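Local coordinates for heme-binding protein A (Haemophilus parasuis 29755, PDB 3TPA), which probably binds glutathione as an extracellular solute-binding protein of family 5, although its name links it to heme, at residues E265-N270 / F481-N486; P247-I252 / I485-L490; G323-L328 / L464-V469. The protein carries 1 engineered substitution. One frame throughout, in Å; residues are numbered along the deposited sequence. Where two conformers were deposited one is given.

How the interactions relate
All three interactions show how residues far apart in sequence are fastened round one segment of chain, helix 458-475 and the strand 478-491 that follows it. Interactions 1 and 2 use the same strand and share Ile485 and Asn486; their centres lie 12 Å apart and they touch where Glu265 CB meets Tyr487 CD1 at 3.6 Å. Interaction 1 pairs this strand with its neighbour 261-276, and interaction 2 packs helix 249-255 against its later part. Interaction 3, on the preceding helix, is nested in sequence inside the loops closed by both others; its centre lies about 18 Å and 30 Å from theirs, and its nearest atoms stay about 6 Å and 13 Å away respectively, so it touches neither.

Interaction 1. Residues E265-N270 / F481-N486; sequences EREGLN and FAHSIN
The imidazole of His483 meets Asn270 at its edge: ND1 points in the ring plane to the main-chain O of Asn270, 2.8 Å away, and that carbonyl receives it in its own plane. Glu267 OE2 lies oblique to the ring, its hydrogen bond going to Thr311. The second flat group, the Asn270 amide, uses both ends of its edge on Ser484. OD1 takes the Ser484 backbone N on a lone pair at 3.0 Å, while ND2 donates a hydrogen bond to Ser484 OG at 2.7 Å, with OG close to the amide plane. Asn270 CG sits between its own backbone N and carbonyl carbon (chi1 63°), which places it where the amide O and N can reach Ser484.

Beyond this polar patch the chains pair as antiparallel strands, 158° between their directions. Arg266 and Asn486 form a hydrogen-bonded pair, with Asn486 N to Arg266 O at 2.8 Å. The regular pairing is interrupted after Gly268 N donates to Ser484 O (2.7 Å, 176°) and resumes at Ala272, which Phe481 and Ala482 face in a classic beta bulge. Between, an inverse gamma turn centred on Leu269 carries the chain away and back, and Asn270 supplies with its side chain a partner for Ser484 N. A water accepts from Asn486 ND2 and donates to Glu267 O. Glu265 CB touches Ile485 CG2 at 3.7 Å. Strands 261-276 and 478-491 are neighbours in a six-stranded mixed sheet, and strand 310-312 lies beyond the latter.

With its amide bound at both O and N, Asn270 is fixed against a flip, and the bond from ND1 places a proton there on His483. The Glu267 carboxylate is not in contact, 5.4 Å from OE1 to His483 NE2, but might slightly favour a positive charge on that ring.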
loop_
_atom_site.group_PDB
_atom_site.type_symbol
_atom_site.label_atom_id
_atom_site.label_comp_id
_atom_site.label_asym_id
_atom_site.label_seq_id
_atom_site.Cartn_x
_atom_site.Cartn_y
_atom_site.Cartn_z
ATOM N N GLU A 265 -16.274 -0.305 3.986
ATOM C CA GLU A 265 -15.387 0.820 3.682
ATOM C C GLU A 265 -14.393 1.076 4.798
ATOM O O GLU A 265 -14.645 0.766 5.957
ATOM C CB GLU A 265 -16.186 2.102 3.452
ATOM C CG GLU A 265 -17.083 2.488 4.628
ATOM C CD GLU A 265 -17.868 3.752 4.342
ATOM O OE1 GLU A 265 -19.082 3.654 4.081
ATOM O OE2 GLU A 265 -17.269 4.843 4.355
ATOM N N ARG A 266 -13.256 1.644 4.423
ATOM C CA ARG A 266 -12.280 2.138 5.389
ATOM C C ARG A 266 -11.247 3.001 4.672
ATOM O O ARG A 266 -11.098 2.928 3.459
ATOM C CB ARG A 266 -11.613 0.991 6.141
ATOM C CG ARG A 266 -10.813 0.038 5.278
ATOM C CD ARG A 266 -10.097 -0.985 6.148
ATOM N NE ARG A 266 -9.044 -0.347 6.929
ATOM C CZ ARG A 266 -8.448 -0.889 7.982
ATOM N NH1 ARG A 266 -7.496 -0.217 8.603
ATOM N NH2 ARG A 266 -8.792 -2.094 8.411
ATOM N N GLU A 267 -10.547 3.827 5.424
ATOM C CA GLU A 267 -9.582 4.764 4.849
ATOM C C GLU A 267 -8.416 4.015 4.237
ATOM O O GLU A 267 -7.980 2.998 4.764
ATOM C CB GLU A 267 -9.114 5.750 5.928
ATOM C CG GLU A 267 -10.285 6.530 6.537
ATOM C CD GLU A 267 -9.854 7.467 7.641
ATOM O OE1 GLU A 267 -8.969 7.091 8.428
ATOM O OE2 GLU A 267 -10.393 8.585 7.723
ATOM N N GLY A 268 -7.938 4.509 3.101
ATOM C CA GLY A 268 -6.774 3.929 2.466
ATOM C C GLY A 268 -5.545 4.410 3.216
ATOM O O GLY A 268 -5.599 5.427 3.893
ATOM N N LEU A 269 -4.449 3.678 3.100
ATOM C CA LEU A 269 -3.179 4.078 3.712
ATOM C C LEU A 269 -2.447 4.990 2.745
ATOM O O LEU A 269 -1.422 4.622 2.173
ATOM C CB LEU A 269 -2.337 2.844 4.034
ATOM C CG LEU A 269 -3.079 1.786 4.855
ATOM C CD1 LEU A 269 -2.245 0.510 5.005
ATOM C CD2 LEU A 269 -3.509 2.315 6.218
ATOM N N ASN A 270 -2.998 6.185 2.554
ATOM C CA ASN A 270 -2.495 7.129 1.563
ATOM C C ASN A 270 -2.757 8.550 2.046
ATOM O O ASN A 270 -3.387 8.744 3.082
ATOM C CB ASN A 270 -3.108 6.873 0.156
ATOM C CG ASN A 270 -4.622 7.061 0.102
ATOM O OD1 ASN A 270 -5.196 7.817 0.863
ATOM N ND2 ASN A 270 -5.267 6.376 -0.831
ATOM N N PHE A 481 -4.612 17.111 3.059
ATOM C CA PHE A 481 -6.055 17.353 3.026
ATOM C C PHE A 481 -6.981 16.124 2.965
ATOM O O PHE A 481 -8.132 16.217 3.373
ATOM C CB PHE A 481 -6.430 18.383 1.942
ATOM C CG PHE A 481 -6.119 17.942 0.525
ATOM C CD1 PHE A 481 -6.981 17.090 -0.158
ATOM C CD2 PHE A 481 -4.982 18.420 -0.134
ATOM C CE1 PHE A 481 -6.709 16.689 -1.466
ATOM C CE2 PHE A 481 -4.698 18.035 -1.452
ATOM C CZ PHE A 481 -5.568 17.156 -2.115
ATOM N N ALA A 482 -6.511 14.983 2.465
ATOM C CA ALA A 482 -7.412 13.835 2.354
ATOM C C ALA A 482 -6.730 12.483 2.429
ATOM O O ALA A 482 -5.558 12.323 2.049
ATOM C CB ALA A 482 -8.215 13.916 1.064
ATOM N N HIS A 483 -7.479 11.518 2.937
ATOM C CA HIS A 483 -7.192 10.121 2.699
ATOM C C HIS A 483 -8.333 9.592 1.833
ATOM O O HIS A 483 -9.480 10.005 1.990
ATOM C CB HIS A 483 -7.176 9.334 4.009
ATOM C CG HIS A 483 -6.352 9.968 5.091
ATOM N ND1 HIS A 483 -4.985 10.062 5.016
ATOM C CD2 HIS A 483 -6.713 10.527 6.265
ATOM C CE1 HIS A 483 -4.525 10.650 6.113
ATOM N NE2 HIS A 483 -5.552 10.937 6.887
ATOM N N SER A 484 -8.039 8.689 0.908
ATOM C CA SER A 484 -9.136 8.136 0.112
ATOM C C SER A 484 -9.825 7.068 0.950
ATOM O O SER A 484 -9.267 6.592 1.947
ATOM C CB SER A 484 -8.619 7.541 -1.196
ATOM O OG SER A 484 -8.003 6.283 -0.952
ATOM N N ILE A 485 -11.048 6.717 0.567
ATOM C CA ILE A 485 -11.738 5.593 1.187
ATOM C C ILE A 485 -11.776 4.405 0.238
ATOM O O ILE A 485 -12.098 4.557 -0.934
ATOM C CB ILE A 485 -13.175 5.949 1.568
ATOM C CG1 ILE A 485 -13.184 6.925 2.740
ATOM C CG2 ILE A 485 -13.945 4.679 1.938
ATOM C CD1 ILE A 485 -14.554 7.448 3.110
ATOM N N ASN A 486 -11.443 3.218 0.738
ATOM C CA ASN A 486 -11.554 2.018 -0.082
ATOM C C ASN A 486 -12.887 1.343 0.164
ATOM O O ASN A 486 -13.357 1.272 1.303
ATOM C CB ASN A 486 -10.423 1.033 0.222
ATOM C CG ASN A 486 -9.077 1.497 -0.322
ATOM O OD1 ASN A 486 -8.981 1.992 -1.449
ATOM N ND2 ASN A 486 -8.031 1.323 0.472
HETATM O O HOH W 1 -7.607 0.736 3.274
#

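Interaction 2. Residues P247-I252 / I485-L490; sequences PNISDI and INYVPL
Ile252 lays its CD1 methyl over one face of the Tyr487 ring, 3.9 Å from the centroid and 17° off the ring normal, a CH-pi contact. Its CG1 stands beside the backbone N (chi1 -71°), and chi2 of -62° turns CD1 toward the CG and CD2 atoms of the ring. The other branch, CG2, reaches the far end of the same ring, 3.9 Å from CZ. The opposite face of the ring is covered by Ile485 CG2, two residues earlier on the same strand, which lies 3.6 Å above the plane and toward the rim. In this way the ring is sandwiched between a helix and its own strand. This is helix-on-sheet packing in a family 5 solute-binding protein of the periplasmic-binding-protein clan: helix 249-255 packs against strand 478-491 of the mixed sheet, whose neighbour, strand 261-276, follows that helix in sequence. Ile249 holds CG1 anti to the backbone N, which puts this branch rather than CG2 on the side of the ring, and its CD1 approaches Tyr487 CE2 obliquely at 4.2 Å. Further along the strand, Pro489 crosses Pro247 at about a right angle, CG to CG at 3.9 Å; Leu236 of helix 229-237 also touches Pro489.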
loop_
_atom_site.group_PDB
_atom_site.type_symbol
_atom_site.label_atom_id
_atom_site.label_comp_id
_atom_site.label_asym_id
_atom_site.label_seq_id
_atom_site.Cartn_x
_atom_site.Cartn_y
_atom_site.Cartn_z
ATOM N N PRO A 247 -15.743 -0.235 -7.940
ATOM C CA PRO A 247 -17.092 0.304 -8.110
ATOM C C PRO A 247 -17.061 1.766 -8.554
ATOM O O PRO A 247 -16.269 2.540 -8.024
ATOM C CB PRO A 247 -17.676 0.221 -6.699
ATOM C CG PRO A 247 -16.476 0.320 -5.794
ATOM C CD PRO A 247 -15.391 -0.427 -6.522
ATOM N N ASN A 248 -17.895 2.150 -9.518
ATOM C CA ASN A 248 -18.026 3.564 -9.846
ATOM C C ASN A 248 -18.494 4.330 -8.621
ATOM O O ASN A 248 -19.456 3.937 -7.961
ATOM C CB ASN A 248 -19.013 3.785 -10.994
ATOM C CG ASN A 248 -18.364 3.678 -12.360
ATOM O OD1 ASN A 248 -17.139 3.679 -12.491
ATOM N ND2 ASN A 248 -19.195 3.590 -13.394
ATOM N N ILE A 249 -17.809 5.427 -8.321
ATOM C CA ILE A 249 -18.152 6.235 -7.145
ATOM C C ILE A 249 -19.595 6.734 -7.192
ATOM O O ILE A 249 -20.237 6.887 -6.151
ATOM C CB ILE A 249 -17.192 7.431 -6.961
ATOM C CG1 ILE A 249 -17.519 8.184 -5.666
ATOM C CG2 ILE A 249 -17.240 8.367 -8.173
ATOM C CD1 ILE A 249 -17.226 7.399 -4.404
ATOM N N SER A 250 -20.089 6.985 -8.405
ATOM C CA SER A 250 -21.467 7.420 -8.631
ATOM C C SER A 250 -22.479 6.447 -8.037
ATOM O O SER A 250 -23.595 6.836 -7.713
ATOM C CB SER A 250 -21.748 7.510 -10.137
ATOM O OG SER A 250 -20.747 8.247 -10.808
ATOM N N ASP A 251 -22.105 5.172 -7.962
ATOM C CA ASP A 251 -23.002 4.122 -7.494
ATOM C C ASP A 251 -22.954 3.902 -5.983
ATOM O O ASP A 251 -23.813 3.235 -5.426
ATOM C CB ASP A 251 -22.677 2.780 -8.183
ATOM C CG ASP A 251 -23.033 2.767 -9.657
ATOM O OD1 ASP A 251 -24.036 3.399 -10.043
ATOM O OD2 ASP A 251 -22.300 2.106 -10.434
ATOM N N ILE A 252 -21.938 4.433 -5.320
ATOM C CA ILE A 252 -21.738 4.156 -3.896
ATOM C C ILE A 252 -22.924 4.552 -3.013
ATOM O O ILE A 252 -23.380 3.766 -2.174
ATOM C CB ILE A 252 -20.444 4.792 -3.363
ATOM C CG1 ILE A 252 -19.230 4.057 -3.934
ATOM C CG2 ILE A 252 -20.408 4.704 -1.859
ATOM C CD1 ILE A 252 -19.142 2.586 -3.531
ATOM N N ILE A 485 -11.048 6.717 0.567
ATOM C CA ILE A 485 -11.738 5.593 1.187
ATOM C C ILE A 485 -11.776 4.405 0.238
ATOM O O ILE A 485 -12.098 4.557 -0.934
ATOM C CB ILE A 485 -13.175 5.949 1.568
ATOM C CG1 ILE A 485 -13.184 6.925 2.740
ATOM C CG2 ILE A 485 -13.945 4.679 1.938
ATOM C CD1 ILE A 485 -14.554 7.448 3.110
ATOM N N ASN A 486 -11.443 3.218 0.738
ATOM C CA ASN A 486 -11.554 2.018 -0.082
ATOM C C ASN A 486 -12.887 1.343 0.164
ATOM O O ASN A 486 -13.357 1.272 1.303
ATOM C CB ASN A 486 -10.423 1.033 0.222
ATOM C CG ASN A 486 -9.077 1.497 -0.322
ATOM O OD1 ASN A 486 -8.981 1.992 -1.449
ATOM N ND2 ASN A 486 -8.031 1.323 0.472
ATOM N N TYR A 487 -13.482 0.829 -0.901
ATOM C CA TYR A 487 -14.752 0.128 -0.792
ATOM C C TYR A 487 -14.638 -1.310 -1.233
ATOM O O TYR A 487 -14.007 -1.611 -2.237
ATOM C CB TYR A 487 -15.809 0.814 -1.656
ATOM C CG TYR A 487 -16.145 2.210 -1.217
ATOM C CD1 TYR A 487 -16.895 2.428 -0.074
ATOM C CD2 TYR A 487 -15.707 3.309 -1.939
ATOM C CE1 TYR A 487 -17.205 3.710 0.345
ATOM C CE2 TYR A 487 -16.018 4.611 -1.527
ATOM C CZ TYR A 487 -16.777 4.795 -0.391
ATOM O OH TYR A 487 -17.096 6.063 0.042
ATOM N N VAL A 488 -15.262 -2.201 -0.479
ATOM C CA VAL A 488 -15.482 -3.568 -0.942
ATOM C C VAL A 488 -16.988 -3.863 -0.917
ATOM O O VAL A 488 -17.570 -4.142 0.137
ATOM C CB VAL A 488 -14.727 -4.611 -0.108
ATOM C CG1 VAL A 488 -15.114 -6.014 -0.538
ATOM C CG2 VAL A 488 -13.214 -4.434 -0.238
ATOM N N PRO A 489 -17.634 -3.776 -2.089
ATOM C CA PRO A 489 -19.073 -4.067 -2.163
ATOM C C PRO A 489 -19.315 -5.574 -2.197
ATOM O O PRO A 489 -18.855 -6.257 -3.112
ATOM C CB PRO A 489 -19.492 -3.422 -3.493
ATOM C CG PRO A 489 -18.297 -2.570 -3.935
ATOM C CD PRO A 489 -17.109 -3.274 -3.369
ATOM N N LEU A 490 -20.027 -6.085 -1.201
ATOM C CA LEU A 490 -20.300 -7.511 -1.110
ATOM C C LEU A 490 -21.777 -7.833 -1.265
ATOM O O LEU A 490 -22.633 -7.076 -0.820
ATOM C CB LEU A 490 -19.872 -8.044 0.253
ATOM C CG LEU A 490 -18.418 -7.957 0.667
ATOM C CD1 LEU A 490 -18.301 -8.355 2.126
ATOM C CD2 LEU A 490 -17.575 -8.846 -0.226
#

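Interaction 3. Residues G323-L328 / L464-V469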
loop_
_atom_site.group_PDB
_atom_site.type_symbol
_atom_site.label_atom_id
_atom_site.label_comp_id
_atom_site.label_asym_id
_atom_site.label_seq_id
_atom_site.Cartn_x
_atom_site.Cartn_y
_atom_site.Cartn_z
ATOM N N GLY A 323 1.244 5.815 15.684
ATOM C CA GLY A 323 1.661 7.192 15.880
ATOM C C GLY A 323 0.598 8.255 15.610
ATOM O O GLY A 323 0.811 9.433 15.882
ATOM N N TYR A 324 -0.543 7.846 15.061
ATOM C CA TYR A 324 -1.644 8.771 14.804
ATOM C C TYR A 324 -1.928 9.606 16.041
ATOM O O TYR A 324 -1.906 9.079 17.154
ATOM C CB TYR A 324 -2.915 8.004 14.417
ATOM C CG TYR A 324 -4.085 8.921 14.129
ATOM C CD1 TYR A 324 -4.241 9.505 12.876
ATOM C CD2 TYR A 324 -5.025 9.210 15.107
ATOM C CE1 TYR A 324 -5.302 10.346 12.604
ATOM C CE2 TYR A 324 -6.098 10.057 14.843
ATOM C CZ TYR A 324 -6.228 10.616 13.588
ATOM O OH TYR A 324 -7.286 11.456 13.321
ATOM N N ASN A 325 -2.209 10.896 15.847
ATOM C CA ASN A 325 -2.456 11.807 16.971
ATOM C C ASN A 325 -3.798 12.514 16.859
ATOM O O ASN A 325 -3.933 13.472 16.107
ATOM C CB ASN A 325 -1.335 12.847 17.104
ATOM C CG ASN A 325 -1.569 13.826 18.239
ATOM O OD1 ASN A 325 -2.501 13.672 19.032
ATOM N ND2 ASN A 325 -0.712 14.837 18.328
ATOM N N PRO A 326 -4.789 12.058 17.641
ATOM C CA PRO A 326 -6.153 12.594 17.517
ATOM C C PRO A 326 -6.282 14.071 17.922
ATOM O O PRO A 326 -7.320 14.673 17.672
ATOM C CB PRO A 326 -6.973 11.699 18.456
ATOM C CG PRO A 326 -5.980 11.159 19.431
ATOM C CD PRO A 326 -4.676 11.041 18.701
ATOM N N HIS A 327 -5.250 14.655 18.515
ATOM C CA HIS A 327 -5.349 16.041 18.962
ATOM C C HIS A 327 -4.233 16.912 18.386
ATOM O O HIS A 327 -3.907 17.971 18.927
ATOM C CB HIS A 327 -5.376 16.112 20.496
ATOM C CG HIS A 327 -4.303 15.305 21.156
ATOM N ND1 HIS A 327 -3.027 15.791 21.358
ATOM C CD2 HIS A 327 -4.313 14.046 21.656
ATOM C CE1 HIS A 327 -2.293 14.863 21.952
ATOM N NE2 HIS A 327 -3.046 13.793 22.140
ATOM N N LEU A 328 -3.639 16.456 17.291
ATOM C CA LEU A 328 -2.697 17.283 16.548
ATOM C C LEU A 328 -3.362 18.623 16.232
ATOM O O LEU A 328 -4.461 18.655 15.668
ATOM C CB LEU A 328 -2.300 16.585 15.248
ATOM C CG LEU A 328 -1.158 17.218 14.451
ATOM C CD1 LEU A 328 0.155 17.294 15.288
ATOM C CD2 LEU A 328 -0.932 16.434 13.165
ATOM N N LEU A 464 7.494 8.523 19.797
ATOM C CA LEU A 464 8.503 9.172 18.973
ATOM C C LEU A 464 7.852 9.740 17.707
ATOM O O LEU A 464 8.120 10.880 17.325
ATOM C CB LEU A 464 9.639 8.197 18.626
ATOM C CG LEU A 464 10.603 7.799 19.757
ATOM C CD1 LEU A 464 11.513 6.675 19.295
ATOM C CD2 LEU A 464 11.439 8.989 20.257
ATOM N N TYR A 465 6.980 8.953 17.076
ATOM C CA TYR A 465 6.300 9.420 15.870
ATOM C C TYR A 465 5.386 10.595 16.159
ATOM O O TYR A 465 5.318 11.548 15.377
ATOM C CB TYR A 465 5.575 8.276 15.125
ATOM C CG TYR A 465 6.560 7.349 14.453
ATOM C CD1 TYR A 465 7.470 7.844 13.532
ATOM C CD2 TYR A 465 6.617 5.997 14.768
ATOM C CE1 TYR A 465 8.389 7.030 12.924
ATOM C CE2 TYR A 465 7.538 5.157 14.150
ATOM C CZ TYR A 465 8.421 5.688 13.231
ATOM O OH TYR A 465 9.357 4.890 12.618
ATOM N N GLN A 466 4.704 10.558 17.299
ATOM C CA GLN A 466 3.832 11.680 17.631
ATOM C C GLN A 466 4.641 12.964 17.773
ATOM O O GLN A 466 4.193 14.038 17.368
ATOM C CB GLN A 466 3.028 11.406 18.896
ATOM C CG GLN A 466 1.877 10.434 18.676
ATOM C CD GLN A 466 0.945 10.353 19.869
ATOM O OE1 GLN A 466 1.344 10.635 20.999
ATOM N NE2 GLN A 466 -0.306 9.979 19.622
ATOM N N GLN A 467 5.834 12.834 18.355
ATOM C CA GLN A 467 6.723 13.957 18.519
ATOM C C GLN A 467 7.215 14.480 17.185
ATOM O O GLN A 467 7.242 15.698 16.971
ATOM C CB GLN A 467 7.923 13.584 19.391
ATOM C CG GLN A 467 7.586 13.398 20.847
ATOM C CD GLN A 467 8.807 13.164 21.705
ATOM O OE1 GLN A 467 9.939 13.194 21.225
ATOM N NE2 GLN A 467 8.582 12.944 22.991
ATOM N N ALA A 468 7.627 13.573 16.301
ATOM C CA ALA A 468 8.061 13.964 14.948
ATOM C C ALA A 468 6.956 14.672 14.170
ATOM O O ALA A 468 7.197 15.677 13.503
ATOM C CB ALA A 468 8.533 12.743 14.162
ATOM N N VAL A 469 5.742 14.132 14.239
ATOM C CA VAL A 469 4.620 14.728 13.511
ATOM C C VAL A 469 4.277 16.133 14.045
ATOM O O VAL A 469 3.947 17.017 13.284
ATOM C CB VAL A 469 3.385 13.798 13.501
ATOM C CG1 VAL A 469 2.150 14.551 13.041
ATOM C CG2 VAL A 469 3.655 12.612 12.589
HETATM O O HOH W 2 1.549 14.078 16.492
#
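A bridging water is held by Gln466 and Asn325: it donates to the main-chain O of Gln466 at 2.8 Å and accepts from Asn325 ND2 at 3.0 Å. The Gln466 side chain reaches the loop itself. Its CG stands beside the backbone N (chi1 -75°), the chain is extended beyond, and NE2 donates to the Tyr324 backbone O at 3.1 Å, with that oxygen in the amide plane and the donor standing above the carbonyl plane. On the way, Gln466 CG passes 3.2 Å from Gly323 O. Gly323 has a positive phi of 96°, and its CA rests 4.1 Å from Tyr465 CB, leaving no room there for a beta carbon.

Asn325 forms an Asx turn, its OD1 accepting from His327 N at 3.0 Å; the same oxygen sits over the centre of the His327 ring. The same residue opens a type I beta turn to Leu328, which brings Leu328 back to the helix, where its CD2 meets Val469 CG1 at 3.6 Å, the two side chains crossing at about a right angle. The contact thus sets the loop between strand 310-312 and helix 335-344 against helix 458-475; Tyr465 and Val469 also touch Leu423 of helix 420-427.

Chemically, Gln466 serves the loop from both ends, its amide satisfying one loop carbonyl and its main-chain oxygen reaching Asn325 through water, while the apolar Leu328-Val469 pair adds packing without polar demands.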